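Local atomic coordinates of tyrocidine synthetase 3 (Brevibacillus brevis, PDB entry 2JGP), a protein that takes part in nonribosomal synthesis of the antibiotic tyrocidine, this bidomain pairing a peptidyl carrier with a condensation domain that forms peptide bonds. Residues 1-5 with 26-32; 125-131 with 212-216. All blocks are in the same frame, centred on the assembly; numbering follows the deposited sequence.

Contact 1. Residues 1-5 with 26-32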
loop_
_atom_site.group_PDB
_atom_site.type_symbol
_atom_site.label_atom_id
_atom_site.label_comp_id
_atom_site.label_asym_id
_atom_site.label_seq_id
_atom_site.Cartn_x
_atom_site.Cartn_y
_atom_site.Cartn_z
ATOM N N ARG A 1 -27.087 13.975 -16.931
ATOM C CA ARG A 1 -25.831 13.345 -16.436
ATOM C C ARG A 1 -24.585 14.163 -16.741
ATOM O O ARG A 1 -24.306 14.480 -17.897
ATOM C CB ARG A 1 -25.651 11.975 -17.078
ATOM C CG ARG A 1 -26.279 10.864 -16.309
ATOM C CD ARG A 1 -25.517 10.564 -15.049
ATOM N NE ARG A 1 -26.036 9.349 -14.452
ATOM C CZ ARG A 1 -25.504 8.739 -13.404
ATOM N NH1 ARG A 1 -24.438 9.229 -12.785
ATOM N NH2 ARG A 1 -26.067 7.631 -12.969
ATOM N N SER A 2 -23.814 14.453 -15.701
ATOM C CA SER A 2 -22.485 15.016 -15.878
ATOM C C SER A 2 -21.572 13.945 -16.465
ATOM O O SER A 2 -21.851 12.745 -16.364
ATOM C CB SER A 2 -21.928 15.493 -14.539
ATOM O OG SER A 2 -22.802 16.439 -13.948
ATOM N N GLU A 3 -20.490 14.387 -17.092
ATOM C CA GLU A 3 -19.410 13.496 -17.494
ATOM C C GLU A 3 -18.973 12.632 -16.304
ATOM O O GLU A 3 -18.840 13.128 -15.180
ATOM C CB GLU A 3 -18.234 14.323 -17.997
ATOM C CG GLU A 3 -16.978 13.543 -18.293
ATOM C CD GLU A 3 -15.856 14.449 -18.733
ATOM O OE1 GLU A 3 -15.476 15.345 -17.952
ATOM O OE2 GLU A 3 -15.351 14.274 -19.853
ATOM N N TYR A 4 -18.753 11.343 -16.547
ATOM C CA TYR A 4 -18.374 10.444 -15.466
ATOM C C TYR A 4 -16.898 10.592 -15.144
ATOM O O TYR A 4 -16.045 10.460 -16.020
ATOM C CB TYR A 4 -18.658 8.983 -15.798
ATOM C CG TYR A 4 -18.267 8.053 -14.668
ATOM C CD1 TYR A 4 -18.926 8.104 -13.442
ATOM C CD2 TYR A 4 -17.235 7.133 -14.817
ATOM C CE1 TYR A 4 -18.578 7.264 -12.395
ATOM C CE2 TYR A 4 -16.872 6.293 -13.769
ATOM C CZ TYR A 4 -17.552 6.359 -12.564
ATOM O OH TYR A 4 -17.202 5.526 -11.529
ATOM N N VAL A 5 -16.626 10.869 -13.874
ATOM C CA VAL A 5 -15.288 10.827 -13.316
ATOM C C VAL A 5 -15.320 9.853 -12.144
ATOM O O VAL A 5 -16.067 10.051 -11.180
ATOM C CB VAL A 5 -14.841 12.226 -12.867
ATOM C CG1 VAL A 5 -13.542 12.148 -12.083
ATOM C CG2 VAL A 5 -14.701 13.153 -14.087
ATOM N N PRO A 26 -27.254 4.400 -10.949
ATOM C CA PRO A 26 -25.940 3.749 -11.015
ATOM C C PRO A 26 -24.792 4.665 -11.445
ATOM O O PRO A 26 -25.020 5.679 -12.092
ATOM C CB PRO A 26 -26.166 2.657 -12.065
ATOM C CG PRO A 26 -27.186 3.250 -12.997
ATOM C CD PRO A 26 -28.010 4.234 -12.206
ATOM N N GLN A 27 -23.564 4.294 -11.092
ATOM C CA GLN A 27 -22.355 4.918 -11.632
ATOM C C GLN A 27 -22.242 6.416 -11.318
ATOM O O GLN A 27 -21.960 7.223 -12.205
ATOM C CB GLN A 27 -22.257 4.677 -13.144
ATOM C CG GLN A 27 -20.827 4.712 -13.675
ATOM C CD GLN A 27 -20.754 4.781 -15.178
ATOM O OE1 GLN A 27 -21.217 5.746 -15.792
ATOM N NE2 GLN A 27 -20.149 3.770 -15.785
ATOM N N VAL A 28 -22.451 6.770 -10.050
ATOM C CA VAL A 28 -22.298 8.151 -9.585
ATOM C C VAL A 28 -20.810 8.497 -9.524
ATOM O O VAL A 28 -20.022 7.777 -8.909
ATOM C CB VAL A 28 -22.961 8.373 -8.206
ATOM C CG1 VAL A 28 -22.556 9.728 -7.595
ATOM C CG2 VAL A 28 -24.474 8.280 -8.323
ATOM N N GLY A 29 -20.444 9.602 -10.169
ATOM C CA GLY A 29 -19.055 10.028 -10.273
ATOM C C GLY A 29 -18.798 11.359 -9.591
ATOM O O GLY A 29 -19.717 11.996 -9.065
ATOM N N ALA A 30 -17.539 11.790 -9.642
ATOM C CA ALA A 30 -17.074 12.963 -8.902
ATOM C C ALA A 30 -17.756 14.284 -9.297
ATOM O O ALA A 30 -17.860 15.200 -8.474
ATOM C CB ALA A 30 -15.555 13.093 -9.034
ATOM N N LEU A 31 -18.203 14.390 -10.547
ATOM C CA LEU A 31 -18.832 15.618 -11.037
ATOM C C LEU A 31 -20.357 15.606 -10.924
ATOM O O LEU A 31 -21.004 16.607 -11.232
ATOM C CB LEU A 31 -18.440 15.875 -12.501
ATOM C CG LEU A 31 -16.940 15.973 -12.800
ATOM C CD1 LEU A 31 -16.691 16.198 -14.287
ATOM C CD2 LEU A 31 -16.296 17.078 -11.969
ATOM N N ASP A 32 -20.939 14.487 -10.499
ATOM C CA ASP A 32 -22.401 14.385 -10.451
ATOM C C ASP A 32 -22.989 15.306 -9.381
ATOM O O ASP A 32 -22.430 15.441 -8.299
ATOM C CB ASP A 32 -22.847 12.937 -10.228
ATOM C CG ASP A 32 -22.799 12.106 -11.509
ATOM O OD1 ASP A 32 -23.339 12.551 -12.547
ATOM O OD2 ASP A 32 -22.236 10.997 -11.478
HETATM O O HOH W 1 -21.516 10.753 -14.393
HETATM O O HOH W 2 -25.206 14.972 -12.225
HETATM O O HOH W 3 -18.996 12.402 -12.610
HETATM O O HOH W 4 -18.697 5.391 -9.478
#
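V5 and G29 bring their backbones within 4.9 Å (CA to CA), and the direct backbone bond there runs from A30 N to V5 O, 2.7 Å long. Water 3 adds an indirect link, giving a proton to E3 O and accepting from both V5 N and L31 N. At the other end the R1 side chain, bent at chi2 (-72°), folds back until the edge of its guanidinium meets D32 OD2. NH1 makes a salt bridge to D32 OD2 at 3.1 Å, the two flat groups turned 64° apart, and adds a weak bond to Q27 O. The same D32 OD2 takes the amide of G29 through its anti lone pair, a nearly straight 2.6 Å bond from G29 N, and water 1 lies within bonding distance of both D32 OD2 and S2 O.

These residues belong to the peptidyl carrier domain: the irregular N-terminal segment 1-5 leads into helix 10-23, and segment 26-32 lies in the loop between that helix and helix 41-55. G29 to D32 form a type I turn closed by D32 N to G29 O, and the D32 carboxylate, by taking G29 N, also ties the turn to its own start and, through R1, to segment 1-5.

Y4, with CG anti to its N, lays its ring along Q27. CG of Q27 sits over one ring face, 3.8 Å from the centroid, in a CH-pi contact, and the Q27 amide stacks at 23° to the ring. Y4 OH reaches K395 and, through water 4, V28 O. Beyond the ring, V5 CG2 meets L31 CD1 at 3.6 Å while V5 CG1 rests on A30 CB. V28 points away from 1-5 and packs against A16 and W19 of helix 10-23.

Contact 2. Residues 125-131 with 212-216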
loop_
_atom_site.group_PDB
_atom_site.type_symbol
_atom_site.label_atom_id
_atom_site.label_comp_id
_atom_site.label_asym_id
_atom_site.label_seq_id
_atom_site.Cartn_x
_atom_site.Cartn_y
_atom_site.Cartn_z
ATOM N N MET A 125 23.141 2.867 -2.134
ATOM C CA MET A 125 23.155 3.833 -3.222
ATOM C C MET A 125 24.594 4.095 -3.613
ATOM O O MET A 125 25.425 4.375 -2.749
ATOM C CB MET A 125 22.495 5.132 -2.764
ATOM C CG MET A 125 22.389 6.201 -3.836
ATOM S SD MET A 125 21.164 7.448 -3.394
ATOM C CE MET A 125 21.802 7.997 -1.812
ATOM N N LEU A 126 24.887 3.978 -4.906
ATOM C CA LEU A 126 26.196 4.352 -5.440
ATOM C C LEU A 126 26.214 5.856 -5.702
ATOM O O LEU A 126 25.393 6.369 -6.471
ATOM C CB LEU A 126 26.500 3.596 -6.740
ATOM C CG LEU A 126 27.823 3.956 -7.431
ATOM C CD1 LEU A 126 29.014 3.634 -6.530
ATOM C CD2 LEU A 126 27.954 3.246 -8.771
ATOM N N ILE A 127 27.150 6.551 -5.058
ATOM C CA ILE A 127 27.317 7.989 -5.234
ATOM C C ILE A 127 28.645 8.252 -5.928
ATOM O O ILE A 127 29.705 7.945 -5.382
ATOM C CB ILE A 127 27.296 8.739 -3.888
ATOM C CG1 ILE A 127 25.981 8.471 -3.146
ATOM C CG2 ILE A 127 27.486 10.241 -4.115
ATOM C CD1 ILE A 127 25.885 9.162 -1.799
ATOM N N GLU A 128 28.574 8.816 -7.132
ATOM C CA GLU A 128 29.756 9.142 -7.918
ATOM C C GLU A 128 29.879 10.655 -8.059
ATOM O O GLU A 128 29.055 11.296 -8.713
ATOM C CB GLU A 128 29.678 8.472 -9.291
ATOM C CG GLU A 128 29.968 6.979 -9.244
ATOM C CD GLU A 128 29.392 6.221 -10.426
ATOM O OE1 GLU A 128 28.155 6.251 -10.615
ATOM O OE2 GLU A 128 30.174 5.577 -11.155
ATOM N N GLY A 129 30.910 11.213 -7.429
ATOM C CA GLY A 129 31.112 12.657 -7.378
ATOM C C GLY A 129 31.899 13.048 -6.143
ATOM O O GLY A 129 32.454 12.189 -5.458
ATOM N N LYS A 130 31.927 14.344 -5.844
ATOM C CA LYS A 130 32.791 14.872 -4.785
ATOM C C LYS A 130 32.406 14.338 -3.402
ATOM O O LYS A 130 33.206 13.648 -2.764
ATOM C CB LYS A 130 32.789 16.407 -4.795
ATOM C CG LYS A 130 33.231 17.039 -6.117
ATOM C CD LYS A 130 34.631 16.603 -6.566
ATOM C CE LYS A 130 35.724 17.108 -5.632
ATOM N NZ LYS A 130 37.082 16.864 -6.190
ATOM N N LEU A 131 31.188 14.662 -2.966
ATOM C CA LEU A 131 30.591 14.180 -1.705
ATOM C C LEU A 131 31.389 14.533 -0.439
ATOM O O LEU A 131 32.549 14.144 -0.295
ATOM C CB LEU A 131 30.338 12.662 -1.761
ATOM C CG LEU A 131 28.954 12.159 -1.320
ATOM C CD1 LEU A 131 29.043 10.727 -0.799
ATOM C CD2 LEU A 131 28.299 13.059 -0.274
ATOM N N ASP A 212 36.356 9.314 -6.179
ATOM C CA ASP A 212 35.104 10.063 -6.023
ATOM C C ASP A 212 33.927 9.093 -6.103
ATOM O O ASP A 212 32.936 9.353 -6.780
ATOM C CB ASP A 212 34.981 11.158 -7.106
ATOM C CG ASP A 212 35.719 12.446 -6.744
ATOM O OD1 ASP A 212 35.790 12.809 -5.551
ATOM O OD2 ASP A 212 36.218 13.113 -7.671
ATOM N N ARG A 213 34.047 7.967 -5.400
ATOM C CA ARG A 213 33.053 6.905 -5.458
ATOM C C ARG A 213 32.734 6.440 -4.045
ATOM O O ARG A 213 33.638 6.090 -3.285
ATOM C CB ARG A 213 33.558 5.720 -6.285
ATOM C CG ARG A 213 34.023 6.063 -7.707
ATOM C CD ARG A 213 33.298 5.208 -8.733
ATOM N NE ARG A 213 33.528 3.781 -8.526
ATOM C CZ ARG A 213 32.665 2.811 -8.829
ATOM N NH1 ARG A 213 31.472 3.078 -9.354
ATOM N NH2 ARG A 213 32.995 1.551 -8.592
ATOM N N TYR A 214 31.447 6.442 -3.710
ATOM C CA TYR A 214 30.978 6.063 -2.383
ATOM C C TYR A 214 29.752 5.160 -2.484
ATOM O O TYR A 214 28.981 5.249 -3.442
ATOM C CB TYR A 214 30.599 7.308 -1.578
ATOM C CG TYR A 214 31.691 8.345 -1.433
ATOM C CD1 TYR A 214 31.869 9.334 -2.391
ATOM C CD2 TYR A 214 32.526 8.353 -0.320
ATOM C CE1 TYR A 214 32.869 10.297 -2.258
ATOM C CE2 TYR A 214 33.517 9.306 -0.173
ATOM C CZ TYR A 214 33.685 10.277 -1.146
ATOM O OH TYR A 214 34.671 11.221 -0.998
ATOM N N VAL A 215 29.580 4.293 -1.492
ATOM C CA VAL A 215 28.325 3.562 -1.318
ATOM C C VAL A 215 27.693 3.998 -0.006
ATOM O O VAL A 215 28.315 3.896 1.047
ATOM C CB VAL A 215 28.532 2.037 -1.305
ATOM C CG1 VAL A 215 27.206 1.321 -1.004
ATOM C CG2 VAL A 215 29.100 1.579 -2.636
ATOM N N LEU A 216 26.468 4.510 -0.083
ATOM C CA LEU A 216 25.718 4.901 1.106
ATOM C C LEU A 216 24.805 3.760 1.512
ATOM O O LEU A 216 23.869 3.417 0.792
ATOM C CB LEU A 216 24.888 6.159 0.840
ATOM C CG LEU A 216 24.157 6.777 2.037
ATOM C CD1 LEU A 216 25.163 7.285 3.075
ATOM C CD2 LEU A 216 23.249 7.903 1.573
#
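Two neighbouring antiparallel strands of the five-stranded mixed sheet in the condensation domain, 123-129 and 213-220, meet here at the end where 123-129 turns toward helix 133-146. I127 and Y214 form a hydrogen-bonded pair, I127 N to Y214 O and Y214 N to I127 O both at 2.8 Å; M125 and L216 form another, and G129 N to D212 O extends the ladder. On one face M125 CE meets L216 CD2 at 3.7 Å, the two chains side by side, and I127 CD1 crosses to L216 CB. There too, L131 runs antiparallel to the Y214 side chain, its CD1 in a CH-pi contact over the ring face, 3.9 Å from the centroid, while G129 O lies at the ring's edge. Y214 OH gives a weak bond to K130 O, 3.3 Å away. On the face of L126 and V215, R213, bent at chi2 and chi3, brings NH1 to E128 OE2 at 3.3 Å in a weak salt bridge, guanidinium and carboxylate 58° apart; its NH2 pairs with E180. The R213 charge is probably shared between E128 and E180, so this face probably adds electrostatic attraction to a join carried mainly by backbone bonds and apolar contact.

The two contacts belong to different domains and do not touch: their centres are 51 Å apart and their nearest atoms about 36 Å. Contact 1 joins two irregular loops before and after helix 10-23 of the carrier domain, whereas contact 2 joins regular strands inside a sheet of the condensation domain. Both are partly buried and bury similar areas, yet the means differ. In 1-5 with 26-32 one direct backbone bond is supplemented by bridging waters, a carboxylate, the Y4-Q27 stack and the apolar contacts of V5; in 125-131 with 212-216 a ladder of backbone bonds repeats, with mostly apolar side chains on one face, and apolar contact plus a salt bridge on the other.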